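Local atomic coordinates of homocitrate synthase (Sulfolobus acidocaldarius, PDB entry 6KTQ), a protein that catalyses the aldol-type condensation of 2-oxoglutarate with acetyl-CoA to give homocitrate, the first step of lysine biosynthesis through the alpha-aminoadipate pathway. Residues D132-L135 with K136-H140; A174-Q177 with Y178-V182; R107-K110 with R111-E114. One frame throughout, in Å; residues are numbered along the deposited sequence.

In this TIM barrel of the HMGL-like family, two short-range contacts line the coenzyme A site and a third opens a helix beside it. Along the chain, interaction 3 comes first, at the passage from strand 101-106 into helix 110-118; interaction 1 follows on helix 132-138, after strand 123-129, and interaction 2 opens helix 176-189, after strand 163-169. All three strands belong to the same sheet. Interactions 1 and 3, with centres about 19 Å apart, do not touch, yet both meet coenzyme A. The centres of interactions 1 and 2 lie about 15 Å apart, and L135 CD1 packs on Y178 CE2 at 3.9 Å. Thus two contacts help bind coenzyme A, while the third abuts one of them from the neighbouring helix.

Interaction 1 of 3, residues D132-L135 with K136-H140; sequences DTHL and KAKHH. With COA (coenzyme A), chain E.
H134 O receives two backbone donors, K138 N at 2.9 Å and H139 N at 2.9 Å, as the helix of D132-L135 widens through K136-H140. The first comes from above the carbonyl plane, the second almost straight at the oxygen (C=O...N 171°), marking a pi-type turn. Upstream the spacing is alpha-helical, with A137 N bonded to T133 O at 2.8 Å; downstream H140 takes a positive phi as the chain leaves the helix.

K138 runs beside the H134 ring, pointing the same way, and its NZ approaches H134 CD2 obliquely at 3.1 Å. CG anti to the backbone N (chi1 -164°) starts the lysine chain along H134, and later bends at chi3 and chi4 turn NZ toward CD2 and its salt-bridge partner E169. H139 turns its ring edge to coenzyme A, CE1 lying 3.6 Å from C5A of the adenine. Its NE2 is held by G129 N and its ring stacks on Y128, which fixes the imidazole's rotation. K138 O adds a weak bond from the ribose O2B at 3.3 Å.

Because G129 N can only donate, H139 NE2 probably carries no proton, which is consistent with a neutral imidazole beside the adenine.

Interaction 2 of 3, residues A174-Q177 with Y178-V182; sequences ADYQ and YLLEV
D175 and Y178 meet at the start of helix 176-189, where the aspartate is the N-cap. Its OD1 accepts from Y178 N at 2.9 Å, on the anti side of the carboxylate and only 15° out of its plane. CG stands anti to D175 N (chi1 -179°), which swings the carboxylate back over the first turn, while the two side chains cross at about a right angle. D175 O takes L179 N at 2.9 Å, the first of the regular backbone bonds that continue through Y176 and Q177.

The close-packed side is apolar. The Y176 ring receives L180 CG over one face, displaced toward the rim, and L180 CD2 approaches Y176 CZ to 3.9 Å. L179 comes obliquely to the same ring, its CD2 being 4.0 Å from Y176 CD1. Beyond this grouping, L211 and L215 of helix 205-218 pack on the tyrosine, whose OH is bonded to D214; L179 faces A168 of strand 163-169. The buried Y178 ring leans on V182, with V182 CG2 lying 3.6 Å above one face of the Y178 ring, and sends its OH to R143 O in helix 143-159.

The outer side is looser. Q177 is exposed, its chain bent at chi2 (62°), and its OE1 comes no nearer to L180 CD1 than 4.1 Å. E181, partly exposed, runs its chain over Q177 O, with E181 CG at 3.2 Å from that oxygen, and also touches L147.

The chemistry thus contrasts the flanks of this crossover helix, which joins strands 163-169 and 193-198, with its N-terminal end: leucines and aromatic rings seat the flanks against their neighbours, while at the end the D175 carboxylate satisfies a first-turn N-H and its negative charge is likely to interact favourably with the helix dipole.

Interaction 3 of 3, residues R107-K110 with R111-E114; sequences RAVK and RDIE. With COA (coenzyme A), chain E.
The R107 guanidinium has the coenzyme A methyl carbon CDP over one face, 3.8 Å above its plane and central. D112 and the ribose O4B lie at its edges. R107 NE donates to D112 OD2 at 3.2 Å in a nearly straight salt bridge, within 3° of the guanidinium plane, although the carboxylate plane is turned 38° from it. On the ribose side R107 NH1 makes a weak bond to O4B at 3.3 Å.

D112 OD2 is gripped a second time by R107 N at 3.0 Å, on the anti side, whereas NE comes on the syn side but well out of the carboxylate plane; H75 NE2 is a further partner. R107 CD rests against the adenine, and the bend at chi3 (-62°) then turns NE and the guanidinium to D112 and the CDP methyl. Replacing R107 with an alanine would probably deprive D112 of its salt-bridge mate and leave the CDP methyl without the flat group it packs against.

Next to it A108 N bonds the adenine N1A at 3.1 Å, and V109 CG1 packs on C2A. V109 is also the N-cap residue, its carbonyl receiving I113 N at 3.2 Å. Further along, R111 NE forms a salt bridge with E114 OE1, its hydrogen bond weak, and E114 OE2 holds Y156 OH.

Such a loop, leading from a barrel strand into its helix and reading an adenine through backbone N-H, belongs to the coenzyme A site at the C-terminal ends of the barrel strands, where TIM barrels carry their active sites.

Interaction 1 of 3, residues D132-L135 with K136-H140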
loop_
_atom_site.group_PDB
_atom_site.type_symbol
_atom_site.label_atom_id
_atom_site.label_comp_id
_atom_site.label_asym_id
_atom_site.label_seq_id
_atom_site.Cartn_x
_atom_site.Cartn_y
_atom_site.Cartn_z
ATOM N N ASP A 132 15.032 -24.562 9.547
ATOM C CA ASP A 132 15.980 -25.350 10.308
ATOM C C ASP A 132 15.591 -26.828 10.428
ATOM O O ASP A 132 16.486 -27.683 10.342
ATOM C CB ASP A 132 16.201 -24.769 11.707
ATOM C CG ASP A 132 16.864 -23.375 11.691
ATOM O OD1 ASP A 132 17.326 -22.864 10.646
ATOM O OD2 ASP A 132 16.904 -22.773 12.770
ATOM N N THR A 133 14.305 -27.162 10.631
ATOM C CA THR A 133 13.923 -28.571 10.639
ATOM C C THR A 133 14.207 -29.196 9.272
ATOM O O THR A 133 14.697 -30.306 9.203
ATOM C CB THR A 133 12.440 -28.874 11.049
ATOM O OG1 THR A 133 11.530 -28.395 10.040
ATOM C CG2 THR A 133 12.107 -28.263 12.395
ATOM N N HIS A 134 13.911 -28.507 8.180
ATOM C CA HIS A 134 14.178 -29.100 6.871
ATOM C C HIS A 134 15.673 -29.269 6.629
ATOM O O HIS A 134 16.105 -30.311 6.142
ATOM C CB HIS A 134 13.578 -28.283 5.731
ATOM C CG HIS A 134 12.123 -28.552 5.500
ATOM N ND1 HIS A 134 11.205 -28.625 6.530
ATOM C CD2 HIS A 134 11.428 -28.760 4.363
ATOM C CE1 HIS A 134 10.006 -28.868 6.039
ATOM N NE2 HIS A 134 10.115 -28.962 4.726
ATOM N N LEU A 135 16.460 -28.245 6.934
ATOM C CA LEU A 135 17.920 -28.338 6.735
ATOM C C LEU A 135 18.521 -29.491 7.528
ATOM O O LEU A 135 19.346 -30.242 7.010
ATOM C CB LEU A 135 18.614 -27.027 7.133
ATOM C CG LEU A 135 18.327 -25.826 6.256
ATOM C CD1 LEU A 135 18.786 -24.560 6.967
ATOM C CD2 LEU A 135 18.978 -25.956 4.898
ATOM N N LYS A 136 18.117 -29.627 8.779
ATOM C CA LYS A 136 18.631 -30.686 9.629
ATOM C C LYS A 136 18.041 -32.053 9.270
ATOM O O LYS A 136 18.765 -32.975 8.886
ATOM C CB LYS A 136 18.349 -30.374 11.095
ATOM C CG LYS A 136 18.836 -31.469 12.036
ATOM C CD LYS A 136 18.598 -31.132 13.498
ATOM C CE LYS A 136 18.978 -32.311 14.386
ATOM N NZ LYS A 136 18.537 -32.094 15.792
ATOM N N ALA A 137 16.726 -32.171 9.396
ATOM C CA ALA A 137 16.046 -33.462 9.320
ATOM C C ALA A 137 15.872 -33.993 7.924
ATOM O O ALA A 137 15.841 -35.196 7.720
ATOM C CB ALA A 137 14.675 -33.377 10.001
ATOM N N LYS A 138 15.730 -33.114 6.949
ATOM C CA LYS A 138 15.416 -33.545 5.612
ATOM C C LYS A 138 16.626 -33.579 4.690
ATOM O O LYS A 138 16.828 -34.539 3.937
ATOM C CB LYS A 138 14.354 -32.617 5.059
ATOM C CG LYS A 138 13.645 -33.124 3.839
ATOM C CD LYS A 138 12.542 -32.162 3.467
ATOM C CE LYS A 138 12.697 -31.710 2.031
ATOM N NZ LYS A 138 12.487 -30.249 1.896
ATOM N N HIS A 139 17.433 -32.528 4.758
ATOM C CA HIS A 139 18.573 -32.371 3.889
ATOM C C HIS A 139 19.921 -32.731 4.545
ATOM O O HIS A 139 20.915 -32.840 3.837
ATOM C CB HIS A 139 18.647 -30.920 3.411
ATOM C CG HIS A 139 17.471 -30.490 2.604
ATOM N ND1 HIS A 139 17.203 -30.992 1.350
ATOM C CD2 HIS A 139 16.508 -29.576 2.861
ATOM C CE1 HIS A 139 16.117 -30.412 0.870
ATOM N NE2 HIS A 139 15.680 -29.546 1.765
ATOM N N HIS A 140 19.959 -32.866 5.868
ATOM C CA HIS A 140 21.204 -33.148 6.603
ATOM C C HIS A 140 22.348 -32.215 6.210
ATOM O O HIS A 140 23.455 -32.664 5.868
ATOM C CB HIS A 140 21.600 -34.614 6.423
ATOM C CG HIS A 140 20.500 -35.549 6.778
ATOM N ND1 HIS A 140 19.745 -36.202 5.828
ATOM C CD2 HIS A 140 19.962 -35.872 7.977
ATOM C CE1 HIS A 140 18.818 -36.926 6.430
ATOM N NE2 HIS A 140 18.927 -36.741 7.734
HETATM N N1A COA E . 17.049 -31.189 -3.396
HETATM C C2A COA E . 17.922 -32.232 -3.350
HETATM N N3A COA E . 17.664 -33.400 -2.689
HETATM C C4A COA E . 16.514 -33.572 -2.008
HETATM C C5A COA E . 15.522 -32.495 -2.017
HETATM C C6A COA E . 15.862 -31.260 -2.754
HETATM N N6A COA E . 14.976 -30.246 -2.775
HETATM N N7A COA E . 14.475 -32.930 -1.290
HETATM C C8A COA E . 14.774 -34.184 -0.839
HETATM N N9A COA E . 15.990 -34.546 -1.265
HETATM C C1B COA E . 16.637 -35.855 -1.091
HETATM C C2B COA E . 16.756 -36.353 0.323
HETATM O O2B COA E . 17.848 -35.790 1.027
HETATM C C3B COA E . 16.945 -37.825 0.039
HETATM O O3B COA E . 18.204 -38.144 -0.512
HETATM P P3B COA E . 18.923 -39.509 -0.081
HETATM O O7A COA E . 20.340 -39.150 -0.342
HETATM O O8A COA E . 18.303 -40.522 -1.022
HETATM O O9A COA E . 18.581 -39.732 1.354
HETATM C C4B COA E . 15.921 -38.100 -1.031
HETATM O O4B COA E . 15.819 -36.846 -1.750
HETATM C C5B COA E . 14.780 -38.599 -0.153
HETATM O O5B COA E . 13.724 -39.162 -0.810
HETATM P P1A COA E . 13.453 -40.652 -1.346
HETATM O O1A COA E . 12.078 -40.272 -1.756
HETATM O O2A COA E . 13.676 -41.772 -0.365
HETATM O O3A COA E . 14.514 -40.704 -2.558
HETATM P P2A COA E . 14.412 -41.525 -3.906
HETATM O O4A COA E . 14.051 -42.954 -3.596
HETATM O O5A COA E . 15.630 -41.176 -4.716
HETATM O O6A COA E . 13.210 -40.853 -4.712
HETATM C CBP COA E . 11.990 -39.098 -5.838
HETATM C CCP COA E . 13.265 -39.463 -5.071
HETATM C CDP COA E . 11.985 -37.609 -6.215
HETATM C CEP COA E . 11.939 -39.930 -7.126
HETATM C CAP COA E . 10.807 -39.482 -4.945
HETATM O OAP COA E . 10.915 -38.953 -3.616
HETATM C C9P COA E . 9.518 -39.009 -5.536
HETATM O O9P COA E . 9.109 -39.541 -6.542
HETATM N N8P COA E . 8.921 -38.002 -4.893
HETATM C C7P COA E . 7.663 -37.406 -5.304
HETATM C C6P COA E . 7.858 -35.917 -5.631
HETATM C C5P COA E . 8.197 -35.158 -4.364
HETATM O O5P COA E . 8.618 -35.768 -3.371
HETATM N N4P COA E . 8.034 -33.827 -4.399
HETATM C C3P COA E . 8.426 -33.010 -3.251
HETATM C C2P COA E . 7.924 -31.578 -3.289
HETATM S S1P COA E . 8.743 -30.744 -1.895
#

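Interaction 2 of 3, residues A174-Q177 with Y178-V182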
loop_
_atom_site.group_PDB
_atom_site.type_symbol
_atom_site.label_atom_id
_atom_site.label_comp_id
_atom_site.label_asym_id
_atom_site.label_seq_id
_atom_site.Cartn_x
_atom_site.Cartn_y
_atom_site.Cartn_z
ATOM N N ALA A 174 10.885 -20.628 8.540
ATOM C CA ALA A 174 12.312 -20.434 8.444
ATOM C C ALA A 174 12.745 -19.179 9.177
ATOM O O ALA A 174 11.966 -18.253 9.360
ATOM C CB ALA A 174 12.737 -20.332 6.995
ATOM N N ASP A 175 14.018 -19.157 9.556
ATOM C CA ASP A 175 14.660 -17.936 10.062
ATOM C C ASP A 175 14.566 -16.862 8.977
ATOM O O ASP A 175 15.028 -17.060 7.862
ATOM C CB ASP A 175 16.128 -18.237 10.403
ATOM C CG ASP A 175 16.854 -17.004 10.950
ATOM O OD1 ASP A 175 17.141 -16.061 10.175
ATOM O OD2 ASP A 175 17.047 -16.966 12.161
ATOM N N TYR A 176 13.934 -15.735 9.280
ATOM C CA TYR A 176 13.702 -14.717 8.275
ATOM C C TYR A 176 14.989 -14.079 7.707
ATOM O O TYR A 176 15.080 -13.799 6.513
ATOM C CB TYR A 176 12.764 -13.636 8.812
ATOM C CG TYR A 176 12.279 -12.701 7.737
ATOM C CD1 TYR A 176 11.580 -13.183 6.643
ATOM C CD2 TYR A 176 12.502 -11.322 7.814
ATOM C CE1 TYR A 176 11.158 -12.327 5.644
ATOM C CE2 TYR A 176 12.068 -10.459 6.817
ATOM C CZ TYR A 176 11.391 -10.955 5.747
ATOM O OH TYR A 176 10.940 -10.112 4.748
ATOM N N GLN A 177 15.974 -13.866 8.564
ATOM C CA GLN A 177 17.277 -13.417 8.101
ATOM C C GLN A 177 17.864 -14.387 7.092
ATOM O O GLN A 177 18.430 -13.979 6.078
ATOM C CB GLN A 177 18.248 -13.281 9.269
ATOM C CG GLN A 177 19.173 -12.103 9.095
ATOM C CD GLN A 177 18.391 -10.810 9.039
ATOM O OE1 GLN A 177 18.672 -9.924 8.221
ATOM N NE2 GLN A 177 17.373 -10.709 9.890
ATOM N N TYR A 178 17.738 -15.678 7.378
ATOM C CA TYR A 178 18.242 -16.691 6.452
ATOM C C TYR A 178 17.460 -16.675 5.157
ATOM O O TYR A 178 18.041 -16.683 4.076
ATOM C CB TYR A 178 18.216 -18.079 7.085
ATOM C CG TYR A 178 18.824 -19.134 6.187
ATOM C CD1 TYR A 178 20.179 -19.058 5.773
ATOM C CD2 TYR A 178 18.075 -20.223 5.765
ATOM C CE1 TYR A 178 20.727 -20.027 4.957
ATOM C CE2 TYR A 178 18.623 -21.196 4.966
ATOM C CZ TYR A 178 19.943 -21.110 4.560
ATOM O OH TYR A 178 20.455 -22.109 3.756
ATOM N N LEU A 179 16.132 -16.614 5.257
ATOM C CA LEU A 179 15.310 -16.477 4.055
ATOM C C LEU A 179 15.790 -15.337 3.152
ATOM O O LEU A 179 15.857 -15.485 1.935
ATOM C CB LEU A 179 13.829 -16.291 4.427
ATOM C CG LEU A 179 12.875 -16.109 3.250
ATOM C CD1 LEU A 179 12.950 -17.287 2.301
ATOM C CD2 LEU A 179 11.457 -15.916 3.769
ATOM N N LEU A 180 16.116 -14.192 3.736
ATOM C CA LEU A 180 16.572 -13.056 2.932
ATOM C C LEU A 180 17.891 -13.400 2.219
ATOM O O LEU A 180 18.079 -13.059 1.053
ATOM C CB LEU A 180 16.767 -11.817 3.835
ATOM C CG LEU A 180 15.501 -11.195 4.474
ATOM C CD1 LEU A 180 15.841 -9.965 5.321
ATOM C CD2 LEU A 180 14.492 -10.832 3.395
ATOM N N GLU A 181 18.794 -14.055 2.941
ATOM C CA GLU A 181 20.086 -14.521 2.401
ATOM C C GLU A 181 19.834 -15.532 1.252
ATOM O O GLU A 181 20.452 -15.463 0.175
ATOM C CB GLU A 181 20.971 -15.195 3.490
ATOM C CG GLU A 181 21.322 -14.388 4.760
ATOM C CD GLU A 181 21.990 -15.220 5.879
ATOM O OE1 GLU A 181 21.608 -15.089 7.082
ATOM O OE2 GLU A 181 22.920 -16.008 5.557
ATOM N N VAL A 182 18.894 -16.453 1.480
ATOM C CA VAL A 182 18.506 -17.406 0.436
ATOM C C VAL A 182 18.072 -16.681 -0.815
ATOM O O VAL A 182 18.512 -17.020 -1.920
ATOM C CB VAL A 182 17.374 -18.359 0.914
ATOM C CG1 VAL A 182 16.809 -19.144 -0.260
ATOM C CG2 VAL A 182 17.891 -19.283 1.996
#

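Interaction 3 of 3, residues R107-K110 with R111-E114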
loop_
_atom_site.group_PDB
_atom_site.type_symbol
_atom_site.label_atom_id
_atom_site.label_comp_id
_atom_site.label_asym_id
_atom_site.label_seq_id
_atom_site.Cartn_x
_atom_site.Cartn_y
_atom_site.Cartn_z
ATOM N N ARG A 107 14.225 -31.096 -8.018
ATOM C CA ARG A 107 15.053 -31.024 -6.826
ATOM C C ARG A 107 16.290 -30.232 -7.187
ATOM O O ARG A 107 16.537 -29.937 -8.361
ATOM C CB ARG A 107 15.449 -32.420 -6.322
ATOM C CG ARG A 107 14.291 -33.143 -5.664
ATOM C CD ARG A 107 14.716 -34.516 -5.197
ATOM N NE ARG A 107 15.125 -35.301 -6.347
ATOM C CZ ARG A 107 15.725 -36.478 -6.268
ATOM N NH1 ARG A 107 15.992 -37.035 -5.081
ATOM N NH2 ARG A 107 16.042 -37.103 -7.391
ATOM N N ALA A 108 17.060 -29.878 -6.181
ATOM C CA ALA A 108 18.359 -29.285 -6.417
ATOM C C ALA A 108 19.332 -30.428 -6.673
ATOM O O ALA A 108 20.183 -30.712 -5.861
ATOM C CB ALA A 108 18.789 -28.456 -5.226
ATOM N N VAL A 109 19.181 -31.095 -7.808
ATOM C CA VAL A 109 20.093 -32.166 -8.194
ATOM C C VAL A 109 20.214 -32.090 -9.705
ATOM O O VAL A 109 19.213 -31.906 -10.403
ATOM C CB VAL A 109 19.665 -33.596 -7.719
ATOM C CG1 VAL A 109 19.154 -33.603 -6.290
ATOM C CG2 VAL A 109 18.635 -34.228 -8.630
ATOM N N LYS A 110 21.446 -32.212 -10.186
ATOM C CA LYS A 110 21.788 -32.055 -11.603
ATOM C C LYS A 110 20.883 -32.856 -12.525
ATOM O O LYS A 110 20.383 -32.329 -13.522
ATOM C CB LYS A 110 23.242 -32.477 -11.853
ATOM C CG LYS A 110 24.272 -31.350 -11.800
ATOM C CD LYS A 110 25.706 -31.865 -11.974
ATOM C CE LYS A 110 25.803 -33.074 -12.912
ATOM N NZ LYS A 110 27.201 -33.554 -13.102
ATOM N N ARG A 111 20.684 -34.126 -12.194
ATOM C CA ARG A 111 19.788 -34.997 -12.963
ATOM C C ARG A 111 18.434 -34.324 -13.229
ATOM O O ARG A 111 18.092 -34.073 -14.381
ATOM C CB ARG A 111 19.581 -36.339 -12.249
ATOM C CG ARG A 111 18.864 -37.402 -13.076
ATOM C CD ARG A 111 19.771 -38.033 -14.123
ATOM N NE ARG A 111 19.872 -37.263 -15.371
ATOM C CZ ARG A 111 19.251 -37.556 -16.524
ATOM N NH1 ARG A 111 18.452 -38.618 -16.641
ATOM N NH2 ARG A 111 19.436 -36.774 -17.588
ATOM N N ASP A 112 17.682 -34.017 -12.169
ATOM C CA ASP A 112 16.352 -33.377 -12.323
ATOM C C ASP A 112 16.427 -32.182 -13.246
ATOM O O ASP A 112 15.606 -32.042 -14.157
ATOM C CB ASP A 112 15.779 -32.917 -10.982
ATOM C CG ASP A 112 15.372 -34.043 -10.123
ATOM O OD1 ASP A 112 15.813 -35.170 -10.413
ATOM O OD2 ASP A 112 14.608 -33.816 -9.157
ATOM N N ILE A 113 17.429 -31.329 -13.024
ATOM C CA ILE A 113 17.585 -30.107 -13.819
ATOM C C ILE A 113 17.797 -30.415 -15.310
ATOM O O ILE A 113 17.130 -29.829 -16.175
ATOM C CB ILE A 113 18.719 -29.225 -13.261
ATOM C CG1 ILE A 113 18.282 -28.605 -11.932
ATOM C CG2 ILE A 113 19.083 -28.117 -14.244
ATOM C CD1 ILE A 113 19.409 -28.216 -11.007
ATOM N N GLU A 114 18.702 -31.347 -15.602
ATOM C CA GLU A 114 18.961 -31.786 -16.987
ATOM C C GLU A 114 17.698 -32.331 -17.652
ATOM O O GLU A 114 17.422 -32.047 -18.824
ATOM C CB GLU A 114 20.050 -32.866 -17.012
ATOM C CG GLU A 114 21.445 -32.351 -16.674
ATOM C CD GLU A 114 22.341 -33.418 -16.050
ATOM O OE1 GLU A 114 21.931 -34.596 -15.991
ATOM O OE2 GLU A 114 23.451 -33.079 -15.598
HETATM N N1A COA E . 17.049 -31.189 -3.396
HETATM C C2A COA E . 17.922 -32.232 -3.350
HETATM N N3A COA E . 17.664 -33.400 -2.689
HETATM C C4A COA E . 16.514 -33.572 -2.008
HETATM C C5A COA E . 15.522 -32.495 -2.017
HETATM C C6A COA E . 15.862 -31.260 -2.754
HETATM N N6A COA E . 14.976 -30.246 -2.775
HETATM N N7A COA E . 14.475 -32.930 -1.290
HETATM C C8A COA E . 14.774 -34.184 -0.839
HETATM N N9A COA E . 15.990 -34.546 -1.265
HETATM C C1B COA E . 16.637 -35.855 -1.091
HETATM C C2B COA E . 16.756 -36.353 0.323
HETATM O O2B COA E . 17.848 -35.790 1.027
HETATM C C3B COA E . 16.945 -37.825 0.039
HETATM O O3B COA E . 18.204 -38.144 -0.512
HETATM P P3B COA E . 18.923 -39.509 -0.081
HETATM O O7A COA E . 20.340 -39.150 -0.342
HETATM O O8A COA E . 18.303 -40.522 -1.022
HETATM O O9A COA E . 18.581 -39.732 1.354
HETATM C C4B COA E . 15.921 -38.100 -1.031
HETATM O O4B COA E . 15.819 -36.846 -1.750
HETATM C C5B COA E . 14.780 -38.599 -0.153
HETATM O O5B COA E . 13.724 -39.162 -0.810
HETATM P P1A COA E . 13.453 -40.652 -1.346
HETATM O O1A COA E . 12.078 -40.272 -1.756
HETATM O O2A COA E . 13.676 -41.772 -0.365
HETATM O O3A COA E . 14.514 -40.704 -2.558
HETATM P P2A COA E . 14.412 -41.525 -3.906
HETATM O O4A COA E . 14.051 -42.954 -3.596
HETATM O O5A COA E . 15.630 -41.176 -4.716
HETATM O O6A COA E . 13.210 -40.853 -4.712
HETATM C CBP COA E . 11.990 -39.098 -5.838
HETATM C CCP COA E . 13.265 -39.463 -5.071
HETATM C CDP COA E . 11.985 -37.609 -6.215
HETATM C CEP COA E . 11.939 -39.930 -7.126
HETATM C CAP COA E . 10.807 -39.482 -4.945
HETATM O OAP COA E . 10.915 -38.953 -3.616
HETATM C C9P COA E . 9.518 -39.009 -5.536
HETATM O O9P COA E . 9.109 -39.541 -6.542
HETATM N N8P COA E . 8.921 -38.002 -4.893
HETATM C C7P COA E . 7.663 -37.406 -5.304
HETATM C C6P COA E . 7.858 -35.917 -5.631
HETATM C C5P COA E . 8.197 -35.158 -4.364
HETATM O O5P COA E . 8.618 -35.768 -3.371
HETATM N N4P COA E . 8.034 -33.827 -4.399
HETATM C C3P COA E . 8.426 -33.010 -3.251
HETATM C C2P COA E . 7.924 -31.578 -3.289
HETATM S S1P COA E . 8.743 -30.744 -1.895
#